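Local coordinates for protein Polyphosphate:AMP phosphotransferase (Pseudomonas aeruginosa PAO1, PDB 3CZP) that uses inorganic polyphosphate as phosphate donor to convert AMP to ADP, and GMP to GDP less efficiently, with magnesium as cofactor, at residues E5-G10 with W210-G215; N49-A54 with W153-K158; E84-P89 with S400-I405; A311-A316 with F409-D414; T468-N473 with V480-T485. One frame throughout, in Å; residues are numbered along the deposited sequence. Where two conformers were deposited one is given.

Interaction 1: residues E5-G10 with W210-G215; sequences ESAEVG and WYVVEG. With ACT (acetate ion), chain E.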
# COMPACT_ATOMS: atom_id res chain seq x y z
N GLU A 5 10.82 15.54 37.84
CA GLU A 5 11.64 16.54 38.55
C GLU A 5 13.12 16.54 38.14
O GLU A 5 13.81 17.56 38.29
CB GLU A 5 11.50 16.44 40.08
CG GLU A 5 10.05 16.67 40.55
CD GLU A 5 9.91 17.10 42.00
OE1 GLU A 5 10.91 17.14 42.76
OE2 GLU A 5 8.76 17.42 42.38
N SER A 6 13.61 15.42 37.61
CA SER A 6 14.98 15.29 37.09
C SER A 6 15.26 16.28 35.93
O SER A 6 16.35 16.88 35.82
CB SER A 6 15.21 13.84 36.64
OG SER A 6 16.56 13.45 36.80
N ALA A 7 14.24 16.47 35.10
CA ALA A 7 14.27 17.27 33.89
C ALA A 7 13.59 18.63 34.18
O ALA A 7 13.00 19.27 33.28
CB ALA A 7 13.54 16.53 32.76
N GLU A 8 13.62 19.03 35.45
CA GLU A 8 13.12 20.34 35.85
C GLU A 8 14.20 21.15 36.55
O GLU A 8 13.93 22.28 36.98
CB GLU A 8 11.88 20.17 36.75
CG GLU A 8 10.69 19.68 35.96
CD GLU A 8 9.41 19.67 36.73
OE1 GLU A 8 9.43 19.94 37.94
OE2 GLU A 8 8.36 19.37 36.13
N VAL A 9 15.42 20.59 36.60
CA VAL A 9 16.59 21.20 37.25
C VAL A 9 17.20 22.34 36.39
O VAL A 9 17.95 23.19 36.90
CB VAL A 9 17.69 20.12 37.61
CG1 VAL A 9 18.96 20.80 38.24
CG2 VAL A 9 17.11 19.00 38.55
N GLY A 10 16.91 22.38 35.08
CA GLY A 10 17.31 23.54 34.25
C GLY A 10 18.55 23.33 33.40
O GLY A 10 19.42 24.22 33.30
N TRP A 210 11.83 5.20 27.84
CA TRP A 210 11.41 6.58 27.62
C TRP A 210 12.59 7.45 27.99
O TRP A 210 13.22 7.25 29.05
CB TRP A 210 10.21 6.96 28.50
CG TRP A 210 8.92 6.69 27.90
CD1 TRP A 210 8.13 5.61 28.12
CD2 TRP A 210 8.26 7.50 26.93
NE1 TRP A 210 6.98 5.71 27.37
CE2 TRP A 210 7.04 6.87 26.64
CE3 TRP A 210 8.58 8.71 26.29
CZ2 TRP A 210 6.15 7.38 25.71
CZ3 TRP A 210 7.66 9.24 25.38
CH2 TRP A 210 6.49 8.58 25.09
N TYR A 211 12.82 8.49 27.20
CA TYR A 211 13.88 9.46 27.53
C TYR A 211 13.17 10.80 27.77
O TYR A 211 12.56 11.34 26.87
CB TYR A 211 14.87 9.55 26.38
CG TYR A 211 15.62 8.25 26.07
CD1 TYR A 211 16.67 7.86 26.84
CD2 TYR A 211 15.23 7.43 25.03
CE1 TYR A 211 17.36 6.69 26.59
CE2 TYR A 211 15.91 6.27 24.74
CZ TYR A 211 16.98 5.91 25.55
OH TYR A 211 17.71 4.74 25.30
N VAL A 212 13.24 11.30 29.01
CA VAL A 212 12.65 12.57 29.39
C VAL A 212 13.72 13.65 29.21
O VAL A 212 14.77 13.64 29.85
CB VAL A 212 12.10 12.57 30.82
CG1 VAL A 212 11.51 13.95 31.17
CG2 VAL A 212 11.06 11.43 31.01
N VAL A 213 13.49 14.54 28.26
CA VAL A 213 14.49 15.55 27.91
C VAL A 213 13.93 16.91 28.25
O VAL A 213 12.88 17.29 27.70
CB VAL A 213 14.80 15.51 26.39
CG1 VAL A 213 15.93 16.54 26.02
CG2 VAL A 213 15.19 14.06 25.97
N GLU A 214 14.60 17.64 29.14
CA GLU A 214 14.19 19.00 29.46
C GLU A 214 14.29 19.93 28.24
O GLU A 214 15.34 20.04 27.59
CB GLU A 214 15.02 19.56 30.63
CG GLU A 214 14.45 20.90 31.11
CD GLU A 214 15.10 21.44 32.38
OE1 GLU A 214 15.96 20.72 32.97
OE2 GLU A 214 14.74 22.58 32.80
N GLY A 215 13.19 20.60 27.92
CA GLY A 215 13.10 21.33 26.67
C GLY A 215 13.29 22.83 26.73
O GLY A 215 13.09 23.53 25.73
C ACT E . 17.04 1.84 22.76
O ACT E . 17.72 2.88 22.92
OXT ACT E . 15.90 2.05 22.30
CH3 ACT E . 17.54 0.46 23.12
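This is a carboxylate-to-backbone contact in the N-terminal PPK2 domain, where the loop ahead of helix 15-39 lies against the C-terminal end of strand 210-214, an outermost strand of a five-stranded parallel sheet with P-loop-kinase strand order 2-3-1-4-5. The strand pairs with strand 148-155 through backbone bonds of Tyr211 and Val213. On the same strand Tyr211 OH donates to O of an acetate, probably from the crystallisation liquor, at 3.0 Å, the acceptor lying at the ring edge near its plane. Ala7 is the buried apolar member: its methyl points toward the strand and rests on a branch of Val212, CB to CG1 3.6 Å, the branch that stands anti to the backbone N. Glu214 does the polar work. Its CG is also anti to the backbone N (chi1 -171°) and the chain beyond is extended, so that the methylenes run past the Ala7 carbonyl, with CG 3.1 Å from Ala7 O, before the carboxylate reaches the Gly10 amide. Both carboxylate oxygens have partners beyond the two segments: OE1 also takes a bond from His11 ND1, and OE2 one from Gln160 NE2, which together should hold the group's rotation. Gly10 has positive phi, where a side chain would jam against the preceding carbonyl. Its amide gives the hydrogen bond between the segments: Gly10 N to the syn lone pair of Glu214 OE1, 2.8 Å, bent to 145° at the hydrogen.

Interaction 2: residues N49-A54 with W153-K158; sequences NGIEGA and WFHLSK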
# COMPACT_ATOMS: atom_id res chain seq x y z
N ASN A 49 6.81 13.07 21.88
CA ASN A 49 5.75 13.34 22.81
C ASN A 49 6.18 14.36 23.87
O ASN A 49 7.35 14.72 23.92
CB ASN A 49 5.41 12.03 23.53
CG ASN A 49 4.68 11.00 22.61
OD1 ASN A 49 5.30 10.02 22.17
ND2 ASN A 49 3.38 11.21 22.36
N GLY A 50 5.22 14.84 24.67
CA GLY A 50 5.50 15.76 25.73
C GLY A 50 4.71 17.05 25.77
O GLY A 50 3.62 17.15 25.23
N ILE A 51 5.29 18.04 26.43
CA ILE A 51 4.58 19.28 26.73
C ILE A 51 4.64 20.19 25.50
O ILE A 51 5.66 20.23 24.81
CB ILE A 51 5.18 19.99 27.99
CG1 ILE A 51 5.17 19.04 29.18
CG2 ILE A 51 4.40 21.27 28.34
CD1 ILE A 51 3.75 18.48 29.52
N GLU A 52 3.50 20.83 25.22
CA GLU A 52 3.36 21.90 24.24
C GLU A 52 4.42 22.96 24.55
O GLU A 52 4.53 23.45 25.69
CB GLU A 52 1.97 22.52 24.41
CG GLU A 52 1.68 23.83 23.68
CD GLU A 52 0.92 23.64 22.39
OE1 GLU A 52 1.27 22.71 21.63
OE2 GLU A 52 -0.03 24.46 22.16
N GLY A 53 5.24 23.29 23.54
CA GLY A 53 6.22 24.37 23.70
C GLY A 53 7.59 23.90 24.15
O GLY A 53 8.49 24.72 24.38
N ALA A 54 7.77 22.57 24.25
CA ALA A 54 8.99 21.97 24.75
C ALA A 54 9.96 21.60 23.65
O ALA A 54 10.98 20.95 23.91
CB ALA A 54 8.66 20.75 25.62
N TRP A 153 10.20 12.12 25.48
CA TRP A 153 9.28 13.02 26.13
C TRP A 153 9.98 14.36 26.41
O TRP A 153 10.84 14.46 27.27
CB TRP A 153 8.79 12.39 27.45
CG TRP A 153 7.88 13.32 28.27
CD1 TRP A 153 8.25 14.39 28.99
CD2 TRP A 153 6.47 13.22 28.41
NE1 TRP A 153 7.16 15.00 29.55
CE2 TRP A 153 6.05 14.28 29.22
CE3 TRP A 153 5.51 12.34 27.91
CZ2 TRP A 153 4.74 14.44 29.59
CZ3 TRP A 153 4.19 12.53 28.28
CH2 TRP A 153 3.82 13.55 29.09
N PHE A 154 9.57 15.37 25.66
CA PHE A 154 10.05 16.73 25.78
C PHE A 154 9.30 17.42 26.91
O PHE A 154 8.06 17.53 26.87
CB PHE A 154 9.81 17.47 24.46
CG PHE A 154 10.70 16.99 23.34
CD1 PHE A 154 11.85 17.68 22.98
CD2 PHE A 154 10.44 15.77 22.70
CE1 PHE A 154 12.70 17.19 22.01
CE2 PHE A 154 11.28 15.31 21.67
CZ PHE A 154 12.39 16.01 21.34
N HIS A 155 10.05 17.86 27.93
CA HIS A 155 9.44 18.34 29.15
C HIS A 155 9.63 19.84 29.40
O HIS A 155 10.69 20.38 29.14
CB HIS A 155 10.04 17.62 30.35
CG HIS A 155 9.23 17.80 31.58
ND1 HIS A 155 7.90 17.45 31.64
CD2 HIS A 155 9.54 18.34 32.78
CE1 HIS A 155 7.44 17.73 32.85
NE2 HIS A 155 8.41 18.28 33.55
N LEU A 156 8.61 20.45 30.01
CA LEU A 156 8.77 21.72 30.70
C LEU A 156 8.03 21.58 32.00
O LEU A 156 7.07 20.84 32.10
CB LEU A 156 8.18 22.89 29.91
CG LEU A 156 8.74 23.31 28.54
CD1 LEU A 156 7.78 24.35 27.89
CD2 LEU A 156 10.18 23.82 28.65
N SER A 157 8.51 22.29 33.01
CA SER A 157 7.77 22.41 34.25
C SER A 157 6.66 23.42 34.06
O SER A 157 6.61 24.18 33.10
CB SER A 157 8.68 22.79 35.44
OG SER A 157 9.16 24.10 35.28
N LYS A 158 5.77 23.40 35.03
CA LYS A 158 4.62 24.28 35.00
C LYS A 158 5.05 25.73 34.85
O LYS A 158 4.53 26.44 34.00
CB LYS A 158 3.80 24.08 36.26
CG LYS A 158 2.41 24.66 36.20
CD LYS A 158 1.65 24.18 37.37
CE LYS A 158 0.21 24.74 37.43
NZ LYS A 158 -0.74 24.07 36.51
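Two neighbouring parallel strands, 44-50 and 148-155, run side by side here to their C-terminal ends and pass into loops. Phe154 supplies both backbone bonds: its N donates to Asn49 O at 2.9 Å (168° at the hydrogen), and its O receives Ile51 N at 2.9 Å, almost along the C=O axis. Gly50, between these two bonds, lays its CA over the centre of the six-membered ring of Trp153 in a CH-pi contact, 3.9 Å from the centroid. A CB on Gly50 would clash with Phe154 O. The indole is put there by chi1 of 176°, CG anti to the backbone N, while its NE1 makes a weak bond to His155 ND1; His155 NE2 is bonded to Glu8. A type II turn from Ile51 to Ala54 occupies the position of the P-loop (Walker A), between strand 44-50 and helix 56-66, although this domain seems to be catalytically inactive. The turn folds Ala54 back over the neighbouring strand, its CB 3.7 Å from Phe154 CB and 3.9 Å from Leu156 CG. Leu156 reaches farther with CD1, 3.6 Å from Gly53 O. On the other flank Ile51 crosses Trp153 obliquely, CD1 to CZ2 4.2 Å.

Interaction 3: residues E84-P89 with S400-I405; sequences ELERPP and SEYGII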
# COMPACT_ATOMS: atom_id res chain seq x y z
N GLU A 84 -8.70 4.83 7.35
CA GLU A 84 -8.19 4.63 8.70
C GLU A 84 -9.29 4.54 9.77
O GLU A 84 -9.19 3.74 10.68
CB GLU A 84 -7.24 5.76 9.06
CG GLU A 84 -5.97 5.61 8.22
CD GLU A 84 -5.02 6.75 8.29
OE1 GLU A 84 -5.42 7.86 8.75
OE2 GLU A 84 -3.87 6.51 7.82
N LEU A 85 -10.28 5.41 9.65
CA LEU A 85 -11.43 5.45 10.54
C LEU A 85 -12.36 4.24 10.41
O LEU A 85 -13.06 3.89 11.37
CB LEU A 85 -12.33 6.67 10.21
CG LEU A 85 -11.90 8.08 10.60
CD1 LEU A 85 -12.90 9.12 9.95
CD2 LEU A 85 -11.86 8.18 12.07
N GLU A 86 -12.42 3.66 9.22
CA GLU A 86 -13.24 2.44 8.99
C GLU A 86 -12.52 1.11 9.29
O GLU A 86 -13.04 0.02 9.02
CB GLU A 86 -13.70 2.42 7.53
CG GLU A 86 -14.67 3.54 7.16
CD GLU A 86 -15.88 3.62 8.10
OE1 GLU A 86 -16.31 2.55 8.61
OE2 GLU A 86 -16.40 4.76 8.33
N ARG A 87 -11.35 1.21 9.89
CA ARG A 87 -10.57 0.05 10.29
C ARG A 87 -10.17 0.15 11.79
O ARG A 87 -10.23 1.22 12.37
CB ARG A 87 -9.35 -0.05 9.39
CG ARG A 87 -9.71 -0.54 7.98
CD ARG A 87 -8.53 -0.58 7.06
NE ARG A 87 -8.87 -1.09 5.76
CZ ARG A 87 -9.53 -0.43 4.81
NH1 ARG A 87 -9.99 0.78 5.03
NH2 ARG A 87 -9.81 -1.04 3.69
N PRO A 88 -9.74 -0.96 12.41
CA PRO A 88 -9.36 -0.85 13.82
C PRO A 88 -8.25 0.18 14.05
O PRO A 88 -7.48 0.45 13.12
CB PRO A 88 -8.91 -2.25 14.18
CG PRO A 88 -9.56 -3.15 13.09
CD PRO A 88 -9.61 -2.34 11.90
N PRO A 89 -8.30 0.90 15.19
CA PRO A 89 -7.39 2.00 15.47
C PRO A 89 -5.91 1.73 15.21
O PRO A 89 -5.21 2.66 14.87
CB PRO A 89 -7.61 2.31 16.96
CG PRO A 89 -8.67 1.41 17.44
CD PRO A 89 -9.35 0.84 16.23
N SER A 400 -11.68 -7.90 17.20
CA SER A 400 -12.95 -8.09 17.92
C SER A 400 -13.47 -6.80 18.54
O SER A 400 -14.66 -6.47 18.46
CB SER A 400 -12.76 -9.14 19.03
OG SER A 400 -13.97 -9.47 19.66
N GLU A 401 -12.57 -6.08 19.20
CA GLU A 401 -12.90 -4.86 19.91
C GLU A 401 -13.46 -3.78 18.99
O GLU A 401 -14.28 -2.97 19.40
CB GLU A 401 -11.67 -4.35 20.66
CG GLU A 401 -11.47 -5.15 21.95
CD GLU A 401 -10.43 -4.61 22.95
OE1 GLU A 401 -9.63 -3.67 22.64
OE2 GLU A 401 -10.43 -5.19 24.06
N TYR A 402 -13.02 -3.78 17.74
CA TYR A 402 -13.52 -2.84 16.76
C TYR A 402 -14.85 -3.34 16.15
O TYR A 402 -15.53 -2.60 15.48
CB TYR A 402 -12.43 -2.59 15.68
CG TYR A 402 -12.80 -1.47 14.74
CD1 TYR A 402 -12.77 -0.16 15.15
CD2 TYR A 402 -13.23 -1.75 13.47
CE1 TYR A 402 -13.13 0.82 14.30
CE2 TYR A 402 -13.63 -0.76 12.64
CZ TYR A 402 -13.55 0.52 13.04
OH TYR A 402 -13.96 1.54 12.18
N GLY A 403 -15.25 -4.59 16.42
CA GLY A 403 -16.55 -5.14 15.92
C GLY A 403 -16.36 -6.12 14.74
O GLY A 403 -17.31 -6.51 14.09
N ILE A 404 -15.12 -6.51 14.46
CA ILE A 404 -14.85 -7.50 13.44
C ILE A 404 -15.18 -8.86 14.00
O ILE A 404 -14.77 -9.21 15.10
CB ILE A 404 -13.38 -7.46 12.92
CG1 ILE A 404 -13.03 -6.01 12.48
CG2 ILE A 404 -13.17 -8.50 11.84
CD1 ILE A 404 -11.74 -5.83 11.66
N ILE A 405 -15.96 -9.60 13.22
CA ILE A 405 -16.34 -10.98 13.51
C ILE A 405 -15.29 -11.92 13.00
O ILE A 405 -15.09 -12.04 11.82
CB ILE A 405 -17.70 -11.28 12.87
CG1 ILE A 405 -18.75 -10.26 13.34
CG2 ILE A 405 -18.18 -12.74 13.19
CD1 ILE A 405 -20.04 -10.36 12.57
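The ring of Tyr402 lies with one face against the Arg87-Pro88 peptide, its hydroxyl directed at the end of helix 82-85. CG stands anti to the backbone N (chi1 -172°), which sends the ring out from the last turn of helix 382-402 toward the other domain. Pro88 crosses the tyrosine at about a right angle. Its CA sits over the ring face in a CH-pi contact, 3.9 Å from the centroid and 21° off the normal, while Pro88 N lies over the ring centre and Arg87 C nearer the rim. Beside it, Pro89 crosses obliquely, CD to Tyr402 CD1 3.7 Å. At the tip, Tyr402 OH donates to Leu85 O at 2.6 Å; the bond lies in the carbonyl plane on a lone pair, with 133° at the oxygen. That carbonyl belongs to the final helical residue. Face packing and the hydroxyl bond together limit the ring's rotation. Ile404, also crossing Pro88 at about a right angle, extends the apolar patch with CD1 3.7 Å from Pro88 CG. Arg357 makes a cation-pi contact with the Tyr402 ring and bonds through its backbone to Glu86. Between the tyrosine and the isoleucine, Gly403, with positive phi, ends the helix in a Schellman motif, and strand 404-412 begins nearby. The whole is an interdomain contact between the two fused PPK2 domains, with Tyr402 next to the Schellman end of helix 382-402.

Interaction 4: residues A311-A316 with F409-D414; sequences AGKGGA and FWLAID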
# COMPACT_ATOMS: atom_id res chain seq x y z
N ALA A 311 -7.28 -31.07 2.29
CA ALA A 311 -8.41 -31.11 3.25
C ALA A 311 -9.67 -30.53 2.64
O ALA A 311 -10.78 -30.79 3.10
CB ALA A 311 -8.06 -30.38 4.58
N GLY A 312 -9.49 -29.75 1.58
CA GLY A 312 -10.60 -29.19 0.82
C GLY A 312 -10.96 -27.77 1.26
O GLY A 312 -12.13 -27.43 1.36
N LYS A 313 -9.96 -26.92 1.49
CA LYS A 313 -10.20 -25.49 1.85
C LYS A 313 -10.81 -24.68 0.69
O LYS A 313 -11.72 -23.88 0.91
CB LYS A 313 -8.91 -24.79 2.32
CG LYS A 313 -8.47 -25.10 3.74
CD LYS A 313 -7.09 -24.47 4.02
CE LYS A 313 -5.90 -25.33 3.46
NZ LYS A 313 -4.61 -24.53 3.57
N GLY A 314 -10.28 -24.88 -0.50
CA GLY A 314 -10.76 -24.20 -1.70
C GLY A 314 -12.23 -24.47 -1.94
O GLY A 314 -13.00 -23.57 -2.26
N GLY A 315 -12.61 -25.72 -1.78
CA GLY A 315 -13.98 -26.09 -1.98
C GLY A 315 -14.90 -25.49 -0.95
O GLY A 315 -15.96 -24.97 -1.31
N ALA A 316 -14.52 -25.58 0.33
CA ALA A 316 -15.32 -24.94 1.41
C ALA A 316 -15.44 -23.44 1.18
O ALA A 316 -16.49 -22.85 1.38
CB ALA A 316 -14.79 -25.24 2.83
N PHE A 409 -11.17 -21.78 11.00
CA PHE A 409 -11.44 -23.18 10.67
C PHE A 409 -10.14 -23.98 10.53
O PHE A 409 -9.24 -23.60 9.80
CB PHE A 409 -12.24 -23.27 9.34
CG PHE A 409 -13.62 -22.60 9.38
CD1 PHE A 409 -14.68 -23.18 10.08
CD2 PHE A 409 -13.85 -21.40 8.74
CE1 PHE A 409 -15.90 -22.59 10.13
CE2 PHE A 409 -15.10 -20.82 8.78
CZ PHE A 409 -16.11 -21.41 9.47
N TRP A 410 -10.09 -25.13 11.18
CA TRP A 410 -9.09 -26.12 10.92
C TRP A 410 -9.82 -27.28 10.31
O TRP A 410 -10.60 -27.94 10.98
CB TRP A 410 -8.37 -26.61 12.19
CG TRP A 410 -7.46 -27.71 11.85
CD1 TRP A 410 -7.71 -29.07 11.98
CD2 TRP A 410 -6.19 -27.61 11.18
NE1 TRP A 410 -6.64 -29.80 11.46
CE2 TRP A 410 -5.71 -28.93 10.97
CE3 TRP A 410 -5.43 -26.53 10.74
CZ2 TRP A 410 -4.49 -29.19 10.35
CZ3 TRP A 410 -4.20 -26.80 10.11
CH2 TRP A 410 -3.75 -28.10 9.92
N LEU A 411 -9.59 -27.50 9.02
CA LEU A 411 -10.21 -28.62 8.33
C LEU A 411 -9.34 -29.85 8.53
O LEU A 411 -8.20 -29.93 8.06
CB LEU A 411 -10.44 -28.35 6.83
CG LEU A 411 -11.79 -27.70 6.48
CD1 LEU A 411 -12.01 -26.38 7.18
CD2 LEU A 411 -11.86 -27.53 4.93
N ALA A 412 -9.91 -30.84 9.22
CA ALA A 412 -9.18 -32.03 9.61
C ALA A 412 -9.57 -33.22 8.72
O ALA A 412 -10.76 -33.48 8.52
CB ALA A 412 -9.43 -32.34 11.10
N ILE A 413 -8.57 -33.91 8.18
CA ILE A 413 -8.79 -35.17 7.48
C ILE A 413 -7.78 -36.17 8.01
O ILE A 413 -6.78 -35.76 8.64
CB ILE A 413 -8.68 -35.08 5.91
CG1 ILE A 413 -7.28 -34.71 5.44
CG2 ILE A 413 -9.75 -34.17 5.27
CD1 ILE A 413 -7.20 -34.46 3.88
N ASP A 414 -8.01 -37.48 7.79
CA ASP A 414 -7.02 -38.48 8.20
C ASP A 414 -6.02 -38.76 7.07
O ASP A 414 -6.18 -38.25 5.95
CB ASP A 414 -7.65 -39.73 8.80
CG ASP A 414 -8.61 -40.43 7.86
OD1 ASP A 414 -8.33 -40.43 6.64
OD2 ASP A 414 -9.64 -40.98 8.35
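Strand 404-412 brings Phe409 and Trp410 first; neither touches the segment 311-316, and their backbones serve the sheet, Phe409 bonding to strand 300-307 and Trp410 to strand 467-471. Leu411 is the first to make contact. Its CB lies 3.9 Å from Ala311 CB, and its own carbonyl oxygen comes within 3.5 Å of the same methyl. The CD2 branch reaches the first turn of the helix, 3.6 Å from Gly312 O and 4.3 Å from Ala316 CB. Gly312 O is occupied as acceptor by Ala316 N, so the methyl meets a carbonyl already engaged in the helix. Ala412 points away and pairs with the adjoining strand. Ile413 turns back toward the helix start, with CG1 in the crowded position between the backbone N and carbonyl carbon (chi1 64°). This places CD1 3.6 Å from Ala311 CA, while CG2 lies 4.2 Å from Ala311 CB. No hydrogen bond joins the two segments; Ala311 packs on Leu411 with its methyl and on Ile413 with its CA. Asp414 then caps the next helix through Thr417 N. Gly312, at the N-cap with positive phi, and Lys313 both donate their amides to a bound glycerol, probably from the crystallisation liquor. The glycine-rich loop between strand 300-307 and helix 313-321, packed against the neighbouring strand 404-412, is the arrangement of the P-loop (Walker A) of P-loop kinases.

Interaction 5: residues T468-N473 with V480-T485; sequences TLVEAN and VKVLRT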
# COMPACT_ATOMS: atom_id res chain seq x y z
N THR A 468 -12.69 -23.55 15.29
CA THR A 468 -13.67 -24.56 14.89
C THR A 468 -12.94 -25.62 14.15
O THR A 468 -12.36 -25.34 13.13
CB THR A 468 -14.76 -24.00 13.94
OG1 THR A 468 -15.30 -22.82 14.53
CG2 THR A 468 -15.91 -25.06 13.64
N LEU A 469 -12.96 -26.82 14.71
CA LEU A 469 -12.38 -27.96 14.07
C LEU A 469 -13.46 -28.57 13.14
O LEU A 469 -14.52 -28.99 13.61
CB LEU A 469 -11.85 -28.97 15.13
CG LEU A 469 -10.94 -28.39 16.23
CD1 LEU A 469 -10.71 -29.37 17.38
CD2 LEU A 469 -9.59 -27.83 15.68
N VAL A 470 -13.17 -28.60 11.84
CA VAL A 470 -14.11 -29.13 10.86
C VAL A 470 -13.69 -30.56 10.49
O VAL A 470 -12.59 -30.79 10.05
CB VAL A 470 -14.19 -28.21 9.62
CG1 VAL A 470 -15.25 -28.74 8.63
CG2 VAL A 470 -14.48 -26.75 10.04
N GLU A 471 -14.56 -31.52 10.75
CA GLU A 471 -14.35 -32.94 10.37
C GLU A 471 -14.54 -32.97 8.86
O GLU A 471 -15.66 -32.82 8.37
CB GLU A 471 -15.37 -33.85 11.05
CG GLU A 471 -15.32 -33.91 12.58
CD GLU A 471 -16.02 -32.73 13.27
OE1 GLU A 471 -16.46 -31.76 12.61
OE2 GLU A 471 -16.11 -32.79 14.50
N ALA A 472 -13.45 -33.11 8.11
CA ALA A 472 -13.45 -32.75 6.68
C ALA A 472 -13.28 -33.91 5.72
O ALA A 472 -13.28 -33.72 4.50
CB ALA A 472 -12.38 -31.67 6.43
N ASN A 473 -13.24 -35.15 6.23
CA ASN A 473 -13.18 -36.33 5.38
C ASN A 473 -14.33 -36.39 4.34
O ASN A 473 -14.14 -36.95 3.27
CB ASN A 473 -13.24 -37.63 6.21
CG ASN A 473 -11.89 -38.06 6.77
OD1 ASN A 473 -10.92 -37.33 6.67
ND2 ASN A 473 -11.84 -39.27 7.38
N VAL A 480 -21.09 -27.52 4.84
CA VAL A 480 -22.26 -27.02 5.56
C VAL A 480 -21.86 -26.51 6.94
O VAL A 480 -22.31 -25.48 7.38
CB VAL A 480 -23.38 -28.11 5.64
CG1 VAL A 480 -24.52 -27.62 6.49
CG2 VAL A 480 -23.82 -28.48 4.20
N LYS A 481 -20.98 -27.23 7.61
CA LYS A 481 -20.46 -26.81 8.91
C LYS A 481 -19.74 -25.43 8.86
O LYS A 481 -19.94 -24.57 9.71
CB LYS A 481 -19.56 -27.91 9.48
CG LYS A 481 -18.92 -27.56 10.78
CD LYS A 481 -18.30 -28.76 11.45
CE LYS A 481 -17.88 -28.42 12.91
NZ LYS A 481 -17.73 -29.64 13.76
N VAL A 482 -18.96 -25.21 7.80
CA VAL A 482 -18.26 -23.94 7.60
C VAL A 482 -19.28 -22.81 7.48
O VAL A 482 -19.21 -21.79 8.18
CB VAL A 482 -17.32 -23.99 6.33
CG1 VAL A 482 -16.94 -22.61 5.89
CG2 VAL A 482 -16.04 -24.84 6.61
N LEU A 483 -20.26 -23.01 6.60
CA LEU A 483 -21.29 -22.00 6.39
C LEU A 483 -22.07 -21.80 7.70
O LEU A 483 -22.22 -20.67 8.16
CB LEU A 483 -22.23 -22.39 5.25
CG LEU A 483 -21.85 -21.97 3.82
CD1 LEU A 483 -22.43 -22.98 2.86
CD2 LEU A 483 -22.34 -20.57 3.49
N ARG A 484 -22.50 -22.88 8.33
CA ARG A 484 -23.31 -22.74 9.56
C ARG A 484 -22.59 -21.97 10.67
O ARG A 484 -23.19 -21.18 11.37
CB ARG A 484 -23.71 -24.07 10.09
CG ARG A 484 -24.78 -24.02 11.15
CD ARG A 484 -25.15 -25.43 11.56
NE ARG A 484 -26.01 -26.13 10.61
CZ ARG A 484 -25.71 -27.27 9.97
NH1 ARG A 484 -26.61 -27.83 9.18
NH2 ARG A 484 -24.49 -27.83 10.06
N THR A 485 -21.29 -22.22 10.81
CA THR A 485 -20.47 -21.54 11.79
C THR A 485 -20.36 -20.04 11.54
O THR A 485 -20.48 -19.22 12.48
CB THR A 485 -19.05 -22.10 11.86
OG1 THR A 485 -19.08 -23.51 12.13
CG2 THR A 485 -18.24 -21.37 12.96
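The ammonium of Lys481 forms the polar centre of this contact: NZ makes a salt bridge to Glu471 OE1 at 2.7 Å, on the syn lone pair of the carboxylate, and a weak bond to Leu469 O at 3.3 Å. One charged nitrogen thus holds both a side chain and the backbone of strand 467-471. Lys481 is anti at chi1 (177°) and extended throughout, whereas Glu471 bends at chi2 (81°), bringing its carboxylate across the lysine's tip obliquely. Along the lysine's aliphatic part, Thr468 and Val470 slide past in the opposite direction, with CG2 of Thr468 4.0 Å from Lys481 CE and CG1 of Val470 4.2 Å from Lys481 CD. The other branch of Val470, CG2, meets Val482 CG2 at 4.2 Å. At the end of the strip two threonines face tip to tip, Thr468 OG1 3.6 Å from Thr485 CG2. Thr485 is fixed from its own helix: OG1 donates to Lys481 O at 2.8 Å from above the carbonyl plane, and that oxygen also accepts Thr485 N. Further out, strand 404-412 backs the contact, Phe409 touching both Val470 and Thr485, and Leu265 and Gln269 lie against Glu471. The axes of strand residues 468-471 and helix residues 480-485 pass 9.2 Å apart at 154°, roughly antiparallel, as expected for an outermost strand followed by a helix folding back over the parallel sheet of a P-loop kinase fold.

The five contacts sample both fused PPK2 domains and their join. Interactions 1 and 2 share the N-terminal sheet, centres about 9 Å apart, and touch through Gly215 N and His155 O, 2.8 Å. Interactions 4 and 5 are similarly close in the C-terminal sheet, about 8 Å between centres, tied by Trp410 O and Val470 N at 2.8 Å. The two pairs lie on opposite sides of the chain's centre. Interaction 3 bridges the domains, about 32 Å from interaction 2 and 28 Å from interaction 4 between centres, and shares strand 404-412 with interaction 4, whose P-loop holds a glycerol probably from the crystallisation liquor, consistent with a phosphate-binding site in the C-terminal domain.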